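Local structure of glutamine synthetase (Helicobacter pylori, 5ZLI) at residues F16-C19 / K20-V24; N347-A351 / S352-P356; R316-A319 / A320-A324; H471-E474 / F475-Y479. The protein is a type I-beta glutamine synthetase, a twelve-chain assembly whose subunits pair a beta-Grasp domain with a larger catalytic domain. All blocks are in the same frame, centred on the assembly; numbering follows the deposited sequence.

In the fold
From the N terminus the chain meets contact 1 first, where helix 9-20 ends and turns into the loop ahead of strand 26-32. Contact 3 comes next, on helix 315-322 in the catalytic domain, followed by contact 2, the tight loop between the parallel strands 341-346 and 351-355. Contact 4 closes the series on the C-terminal helix 472-478. Each is one unbroken stretch, so none nests in or crosses another. Contacts 2 and 3 approach most closely, with nearest atoms about 9 Å apart, while contacts 1 and 4 lie on opposite sides of the chain's centre. Contacts 2 and 4 tie into other subunits; contacts 1 and 3 pack within their own.

Contact 1 of 4, residues F16-C19 / K20-V24; sequences FEFC and KENEV
Lys-20 reaches back across Phe-16 just where helix 9-20 runs out into a Schellman motif, the turn that closes a helix at its C-terminal end. Its backbone N bonds to Phe-16 O, and the side chain follows the same carbonyl: CB passes 4.0 Å from Phe-16 O and CG comes to 3.5 Å of it. CD and CE carry the chain onward, extended, until a bend at the last torsion (chi4 66°) swings NZ to the edge of the Phe-16 ring, 3.8 Å from CD2 and near the ring plane. On the next position Glu-21 N continues the helical pattern with a fairly straight bond to Glu-17 O. Asn-22 holds its amide nitrogen over one face of the Phe-18 ring, close to Phe-18 O. Beside the turn, Cys-19 CB touches Val-24 CB at 4.0 Å, and both side chains rest on Val-95 of strand 94-103, which seats the helix end on the N-terminal sheet. Glu-23, with positive phi, turns the chain, and its N makes a weak bond to Lys-20 O. Cys-19 O takes two donors, Asn-22 N at 3.3 Å and Val-24 N at 3.2 Å, from opposite faces of its carbonyl plane.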
# COMPACT_ATOMS: atom_id res chain seq x y z
N PHE B 16 50.92 -9.44 33.60
CA PHE B 16 50.80 -7.99 33.70
C PHE B 16 51.58 -7.25 32.63
O PHE B 16 51.17 -6.17 32.19
CB PHE B 16 51.28 -7.50 35.05
CG PHE B 16 50.19 -7.21 35.99
CD1 PHE B 16 49.57 -8.22 36.68
CD2 PHE B 16 49.76 -5.91 36.16
CE1 PHE B 16 48.54 -7.94 37.56
CE2 PHE B 16 48.74 -5.62 37.02
CZ PHE B 16 48.13 -6.63 37.73
N GLU B 17 52.73 -7.79 32.24
CA GLU B 17 53.53 -7.12 31.22
C GLU B 17 52.94 -7.33 29.84
O GLU B 17 52.97 -6.42 29.00
CB GLU B 17 54.97 -7.64 31.29
CG GLU B 17 55.86 -7.23 30.11
CD GLU B 17 55.87 -8.24 28.96
OE1 GLU B 17 56.59 -7.99 27.97
OE2 GLU B 17 55.16 -9.27 29.04
N PHE B 18 52.40 -8.52 29.58
CA PHE B 18 51.63 -8.77 28.37
C PHE B 18 50.56 -7.71 28.17
O PHE B 18 50.33 -7.24 27.04
CB PHE B 18 51.04 -10.18 28.49
CG PHE B 18 50.10 -10.60 27.38
CD1 PHE B 18 50.58 -11.10 26.18
CD2 PHE B 18 48.74 -10.60 27.58
CE1 PHE B 18 49.71 -11.53 25.19
CE2 PHE B 18 47.87 -11.02 26.59
CZ PHE B 18 48.35 -11.49 25.40
N CYS B 19 49.90 -7.29 29.26
CA CYS B 19 48.87 -6.26 29.18
C CYS B 19 49.45 -4.86 28.89
O CYS B 19 48.90 -4.13 28.06
CB CYS B 19 48.05 -6.26 30.47
SG CYS B 19 47.03 -7.76 30.69
N LYS B 20 50.51 -4.45 29.59
CA LYS B 20 51.00 -3.09 29.39
C LYS B 20 51.44 -2.84 27.95
O LYS B 20 51.16 -1.77 27.38
CB LYS B 20 52.14 -2.77 30.38
CG LYS B 20 51.80 -2.79 31.88
CD LYS B 20 53.03 -2.40 32.72
CE LYS B 20 52.70 -2.06 34.19
NZ LYS B 20 52.19 -3.21 34.97
N GLU B 21 52.11 -3.82 27.32
CA GLU B 21 52.65 -3.66 25.96
C GLU B 21 51.68 -4.03 24.86
O GLU B 21 52.04 -3.97 23.68
CB GLU B 21 53.94 -4.46 25.76
CG GLU B 21 55.06 -4.05 26.68
CD GLU B 21 56.08 -5.15 26.88
OE1 GLU B 21 56.21 -6.04 26.00
OE2 GLU B 21 56.69 -5.18 27.97
N ASN B 22 50.48 -4.47 25.21
CA ASN B 22 49.41 -4.61 24.24
C ASN B 22 48.29 -3.63 24.52
O ASN B 22 47.25 -3.67 23.84
CB ASN B 22 48.92 -6.04 24.26
CG ASN B 22 49.97 -6.99 23.79
OD1 ASN B 22 49.94 -7.46 22.65
ND2 ASN B 22 50.95 -7.25 24.65
N GLU B 23 48.50 -2.73 25.49
CA GLU B 23 47.60 -1.63 25.78
C GLU B 23 46.18 -2.14 26.06
O GLU B 23 45.21 -1.82 25.37
CB GLU B 23 47.67 -0.56 24.68
CG GLU B 23 49.09 0.03 24.55
CD GLU B 23 49.57 0.19 23.12
OE1 GLU B 23 48.74 0.18 22.18
OE2 GLU B 23 50.80 0.34 22.95
N VAL B 24 46.10 -2.96 27.11
CA VAL B 24 44.86 -3.65 27.47
C VAL B 24 44.12 -2.78 28.46
O VAL B 24 44.67 -2.30 29.46
CB VAL B 24 45.15 -5.04 28.06
CG1 VAL B 24 43.96 -5.55 28.83
CG2 VAL B 24 45.40 -6.01 26.99

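Contact 2 of 4, residues N347-A351 / S352-P356; sequences NNRSA and SVRIP
Arg-349 and Arg-354 lay their guanidinium groups over one another, and the ionic part of this tight loop starts there. Arg-349 NH2 stands 3.4 Å from Arg-354 CZ, over one face and offset toward the rim, with the two planes 34° apart; Pro-356 CA lies on the opposite face. Asp-74 of a second subunit forms salt bridges with both Arg-349 NH1 and Arg-354 NH2, and Glu-367 of the same chain pairs with Arg-354 NH1; these acids probably offset the closeness of the two cations. Among van der Waals contacts, the extended Arg-354 chain (chi1 163°, CG opposite the backbone N) runs beside the backbone of the loop, its CD 3.4 Å from Asn-348 O. The backbone supplies one bond across the loop, Asn-347 N to Ile-355 O at 3.1 Å. Within the loop, Ser-350 N donates to Asn-348 OD1 in an Asx turn, though the place of that oxygen is doubtful. The whole is a compact connection between two neighbouring parallel strands of the large mixed sheet in the catalytic domain, with an arginine pair facing another subunit's acidic residue, consistent with the intersubunit active sites of type I glutamine synthetases.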
# COMPACT_ATOMS: atom_id res chain seq x y z
N ASN B 347 37.03 -47.19 9.22
CA ASN B 347 36.46 -46.60 8.02
C ASN B 347 34.92 -46.64 8.01
O ASN B 347 34.30 -46.70 6.95
CB ASN B 347 37.01 -47.30 6.79
CG ASN B 347 38.46 -47.65 6.94
OD1 ASN B 347 39.28 -46.79 7.28
ND2 ASN B 347 38.77 -48.93 6.80
N ASN B 348 34.28 -46.66 9.17
CA ASN B 348 32.83 -46.84 9.23
C ASN B 348 32.18 -45.65 9.93
O ASN B 348 32.40 -45.41 11.11
CB ASN B 348 32.51 -48.14 9.96
CG ASN B 348 31.11 -48.64 9.69
OD1 ASN B 348 30.16 -47.86 9.57
ND2 ASN B 348 30.97 -49.96 9.60
N ARG B 349 31.33 -44.93 9.20
CA ARG B 349 30.63 -43.77 9.75
C ARG B 349 29.22 -44.09 10.20
O ARG B 349 28.50 -43.18 10.62
CB ARG B 349 30.61 -42.61 8.75
CG ARG B 349 31.97 -42.16 8.40
CD ARG B 349 31.94 -40.76 7.90
NE ARG B 349 33.21 -40.07 8.12
CZ ARG B 349 34.37 -40.38 7.56
NH1 ARG B 349 34.47 -41.40 6.74
NH2 ARG B 349 35.45 -39.65 7.85
N SER B 350 28.81 -45.36 10.12
CA SER B 350 27.61 -45.81 10.79
C SER B 350 27.86 -46.24 12.24
O SER B 350 26.91 -46.35 13.02
CB SER B 350 27.00 -46.97 10.00
OG SER B 350 27.95 -47.99 9.81
N ALA B 351 29.12 -46.43 12.63
CA ALA B 351 29.44 -46.91 13.96
C ALA B 351 29.57 -45.78 14.98
O ALA B 351 29.81 -44.62 14.62
CB ALA B 351 30.73 -47.73 13.92
N SER B 352 29.32 -46.11 16.25
CA SER B 352 29.50 -45.16 17.35
C SER B 352 30.96 -44.73 17.50
O SER B 352 31.25 -43.56 17.75
CB SER B 352 28.97 -45.72 18.65
OG SER B 352 27.59 -45.88 18.53
N VAL B 353 31.87 -45.69 17.43
CA VAL B 353 33.29 -45.39 17.44
C VAL B 353 33.85 -45.74 16.07
O VAL B 353 33.39 -46.67 15.40
CB VAL B 353 34.07 -46.13 18.53
CG1 VAL B 353 35.40 -45.42 18.79
CG2 VAL B 353 33.20 -46.23 19.79
N ARG B 354 34.87 -44.99 15.67
CA ARG B 354 35.43 -45.19 14.35
C ARG B 354 36.93 -45.21 14.47
O ARG B 354 37.52 -44.39 15.17
CB ARG B 354 34.99 -44.08 13.40
CG ARG B 354 35.83 -44.00 12.20
CD ARG B 354 35.10 -43.29 11.13
NE ARG B 354 36.05 -42.88 10.13
CZ ARG B 354 36.73 -41.76 10.23
NH1 ARG B 354 36.47 -40.97 11.26
NH2 ARG B 354 37.60 -41.43 9.30
N ILE B 355 37.54 -46.19 13.81
CA ILE B 355 38.99 -46.28 13.69
C ILE B 355 39.38 -45.62 12.37
O ILE B 355 39.02 -46.15 11.30
CB ILE B 355 39.46 -47.73 13.75
CG1 ILE B 355 39.05 -48.34 15.08
CG2 ILE B 355 40.94 -47.78 13.63
CD1 ILE B 355 37.70 -49.06 15.01
N PRO B 356 40.05 -44.48 12.38
CA PRO B 356 40.47 -43.86 11.12
C PRO B 356 41.49 -44.69 10.36
O PRO B 356 42.22 -45.52 10.92
CB PRO B 356 41.07 -42.52 11.57
CG PRO B 356 40.40 -42.23 12.92
CD PRO B 356 40.23 -43.59 13.55

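Contact 3 of 4, residues R316-A319 / A320-A324; sequences RGLA and AFTNA
Phe-321 meets Leu-318 through its CB, 4.0 Å from Leu-318 O, while its ring meets other rings: Phe-446 edge-to-face, and Tyr-454 of helix 448-466 with planes at about 35°. The second flat group, the Asn-323 amide, sends ND2 outward to bond with Phe-370 O, while Asn-323 CB lies 3.3 Å from Ala-319 O. A third plane, the Leu-318 carbonyl, is gripped twice: Thr-322 N lies in it, at 3.2 Å and nearly straight on, whereas Phe-321 N stands well above it, at 2.9 Å from Leu-318 O. Thr-322 OG1 also comes near this oxygen. With chi1 at 52°, OG1 sits between its own backbone N and carbonyl carbon, which puts it 3.2 Å from Leu-318 O and 2.8 Å from Asn-323 OD1; its single proton can serve one of them at a time. The backbone mixes two spacings. Ala-320 N bonds three residues back to Gly-317 O, as Phe-321 N does to Leu-318 O, and the four-residue step returns with Thr-322 N and with Asn-323 N to Ala-319 O. Leu-318 packs on helix 377-393, and Ala-320 on helix 426-434. What results is a kinked helix end with 3-10 turns let into its alpha pattern, buried among the helices of the catalytic domain.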
# COMPACT_ATOMS: atom_id res chain seq x y z
N ARG B 316 25.59 -45.74 27.24
CA ARG B 316 24.23 -45.22 27.38
C ARG B 316 24.12 -44.22 28.52
O ARG B 316 23.34 -43.27 28.43
CB ARG B 316 23.21 -46.36 27.52
CG ARG B 316 23.24 -47.28 26.34
CD ARG B 316 21.87 -47.62 25.81
NE ARG B 316 20.79 -47.65 26.80
CZ ARG B 316 19.49 -47.56 26.47
NH1 ARG B 316 19.14 -47.45 25.20
NH2 ARG B 316 18.56 -47.59 27.40
N GLY B 317 24.86 -44.42 29.61
CA GLY B 317 24.87 -43.41 30.66
C GLY B 317 25.75 -42.22 30.35
O GLY B 317 25.43 -41.10 30.76
N LEU B 318 26.86 -42.45 29.64
CA LEU B 318 27.73 -41.37 29.19
C LEU B 318 27.02 -40.38 28.27
O LEU B 318 27.40 -39.21 28.20
CB LEU B 318 28.97 -41.94 28.51
CG LEU B 318 30.17 -40.99 28.27
CD1 LEU B 318 30.63 -40.42 29.54
CD2 LEU B 318 31.35 -41.70 27.62
N ALA B 319 25.97 -40.84 27.56
CA ALA B 319 25.27 -39.95 26.65
C ALA B 319 24.74 -38.71 27.37
O ALA B 319 24.66 -37.65 26.77
CB ALA B 319 24.11 -40.69 25.98
N ALA B 320 24.42 -38.83 28.66
CA ALA B 320 23.97 -37.71 29.49
C ALA B 320 24.98 -36.56 29.59
O ALA B 320 24.60 -35.44 29.91
CB ALA B 320 23.60 -38.23 30.87
N PHE B 321 26.27 -36.81 29.37
CA PHE B 321 27.17 -35.67 29.38
C PHE B 321 27.63 -35.26 28.01
O PHE B 321 27.95 -34.07 27.81
CB PHE B 321 28.40 -35.95 30.24
CG PHE B 321 28.08 -36.33 31.64
CD1 PHE B 321 27.81 -35.35 32.57
CD2 PHE B 321 28.08 -37.65 32.04
CE1 PHE B 321 27.52 -35.68 33.89
CE2 PHE B 321 27.79 -38.00 33.35
CZ PHE B 321 27.52 -37.01 34.28
N THR B 322 27.66 -36.21 27.06
CA THR B 322 28.10 -35.94 25.69
C THR B 322 26.97 -35.53 24.78
O THR B 322 27.22 -34.91 23.74
CB THR B 322 28.78 -37.17 25.08
OG1 THR B 322 27.93 -38.30 25.22
CG2 THR B 322 30.09 -37.43 25.78
N ASN B 323 25.73 -35.92 25.12
CA ASN B 323 24.51 -35.64 24.34
C ASN B 323 23.48 -35.10 25.33
O ASN B 323 22.50 -35.78 25.67
CB ASN B 323 24.05 -36.89 23.62
CG ASN B 323 25.11 -37.42 22.70
OD1 ASN B 323 26.06 -38.07 23.15
ND2 ASN B 323 24.99 -37.11 21.41
N ALA B 324 23.70 -33.85 25.75
CA ALA B 324 23.13 -33.32 26.98
C ALA B 324 21.89 -32.45 26.75
O ALA B 324 21.44 -31.76 27.67
CB ALA B 324 24.21 -32.54 27.75

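Contact 4 of 4, residues H471-E474 / F475-Y479; sequences HPFE and FITTY
Thr-477 is turned (chi1 -62°) with OG1 opposite its carbonyl carbon, back toward Phe-473, while Phe-473 swings its CG opposite its own backbone N (chi1 -166°) and stretches its ring along the same side of helix 472-478. Thr-477 OG1 thereby comes 3.4 Å from Phe-473 CE1 and donates to Phe-473 O at 3.2 Å, from above the carbonyl plane. The same oxygen takes Thr-477 N at 2.9 Å, so two donors of one residue hold it. On the other flank of the ring, Ile-476 CD1 touches Phe-473 CD2 at 3.9 Å, the side chains crossing at about a right angle. Phe-475 has its ring edge against His-471 O, with CD1 3.4 Å away. The first turn is closed by a capping box: Phe-473 N donates to His-471 ND1 in the ring plane, and His-471 N returns a bond to Glu-474 OE1 at 3.1 Å. Glu-474 O in turn accepts from Thr-478 N. This C-terminal helix lies against a third subunit, where Glu-474 bonds to Asn-327 and Thr-326 at the helix 326-331, Pro-472 and Phe-473 pack by strands 156-162 and 147-153, and Thr-477 meets helix 448-466; a fourth subunit contributes Arg-170 beside Ile-476, consistent with the C-terminal helical thong of type I glutamine synthetases, which inserts into another subunit.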
# COMPACT_ATOMS: atom_id res chain seq x y z
N HIS B 471 4.04 -29.86 20.40
CA HIS B 471 4.87 -29.88 19.22
C HIS B 471 3.99 -29.80 17.98
O HIS B 471 3.00 -30.53 17.87
CB HIS B 471 5.71 -31.16 19.20
CG HIS B 471 6.76 -31.19 18.13
ND1 HIS B 471 6.46 -31.18 16.78
CD2 HIS B 471 8.11 -31.28 18.20
CE1 HIS B 471 7.57 -31.24 16.08
NE2 HIS B 471 8.59 -31.31 16.92
N PRO B 472 4.33 -28.95 17.04
CA PRO B 472 3.51 -28.79 15.82
C PRO B 472 3.20 -30.06 15.04
O PRO B 472 2.24 -30.08 14.28
CB PRO B 472 4.38 -27.86 14.96
CG PRO B 472 5.75 -27.92 15.59
CD PRO B 472 5.53 -28.11 17.03
N PHE B 473 3.97 -31.12 15.19
CA PHE B 473 3.63 -32.29 14.40
C PHE B 473 2.45 -33.02 15.03
O PHE B 473 1.64 -33.65 14.32
CB PHE B 473 4.82 -33.23 14.28
CG PHE B 473 4.63 -34.28 13.22
CD1 PHE B 473 4.32 -35.58 13.55
CD2 PHE B 473 4.70 -33.93 11.87
CE1 PHE B 473 4.13 -36.54 12.55
CE2 PHE B 473 4.52 -34.87 10.88
CZ PHE B 473 4.23 -36.18 11.21
N GLU B 474 2.30 -32.91 16.34
CA GLU B 474 1.12 -33.46 16.99
C GLU B 474 -0.15 -32.84 16.42
O GLU B 474 -1.23 -33.44 16.47
CB GLU B 474 1.23 -33.25 18.50
CG GLU B 474 2.53 -33.77 19.07
CD GLU B 474 2.73 -33.47 20.57
OE1 GLU B 474 2.32 -32.40 21.09
OE2 GLU B 474 3.35 -34.32 21.24
N PHE B 475 -0.02 -31.62 15.90
CA PHE B 475 -1.16 -30.98 15.26
C PHE B 475 -1.47 -31.60 13.91
O PHE B 475 -2.63 -31.68 13.53
CB PHE B 475 -0.89 -29.49 15.18
CG PHE B 475 -0.99 -28.80 16.50
CD1 PHE B 475 -0.01 -28.94 17.45
CD2 PHE B 475 -2.07 -28.00 16.78
CE1 PHE B 475 -0.12 -28.33 18.66
CE2 PHE B 475 -2.17 -27.37 18.00
CZ PHE B 475 -1.20 -27.55 18.94
N ILE B 476 -0.47 -32.09 13.20
CA ILE B 476 -0.75 -32.80 11.97
C ILE B 476 -1.34 -34.17 12.28
O ILE B 476 -2.22 -34.68 11.57
CB ILE B 476 0.53 -32.88 11.11
CG1 ILE B 476 0.93 -31.47 10.71
CG2 ILE B 476 0.36 -33.70 9.85
CD1 ILE B 476 2.32 -31.34 10.24
N THR B 477 -0.88 -34.79 13.38
CA THR B 477 -1.24 -36.17 13.65
C THR B 477 -2.60 -36.27 14.32
O THR B 477 -3.43 -37.11 13.95
CB THR B 477 -0.21 -36.80 14.58
OG1 THR B 477 1.07 -36.81 13.94
CG2 THR B 477 -0.63 -38.22 14.87
N THR B 478 -2.78 -35.47 15.36
CA THR B 478 -3.80 -35.65 16.36
C THR B 478 -4.92 -34.61 16.29
O THR B 478 -6.02 -34.88 16.77
CB THR B 478 -3.16 -35.59 17.76
OG1 THR B 478 -1.88 -36.27 17.72
CG2 THR B 478 -4.05 -36.25 18.78
N TYR B 479 -4.66 -33.45 15.69
CA TYR B 479 -5.67 -32.40 15.63
C TYR B 479 -7.00 -32.90 15.10
O TYR B 479 -8.05 -32.45 15.57
CB TYR B 479 -5.20 -31.25 14.77
CG TYR B 479 -6.11 -30.05 14.81
CD1 TYR B 479 -5.93 -29.06 15.77
CD2 TYR B 479 -7.13 -29.89 13.88
CE1 TYR B 479 -6.73 -27.97 15.80
CE2 TYR B 479 -7.93 -28.79 13.91
CZ TYR B 479 -7.73 -27.83 14.88
OH TYR B 479 -8.52 -26.70 14.95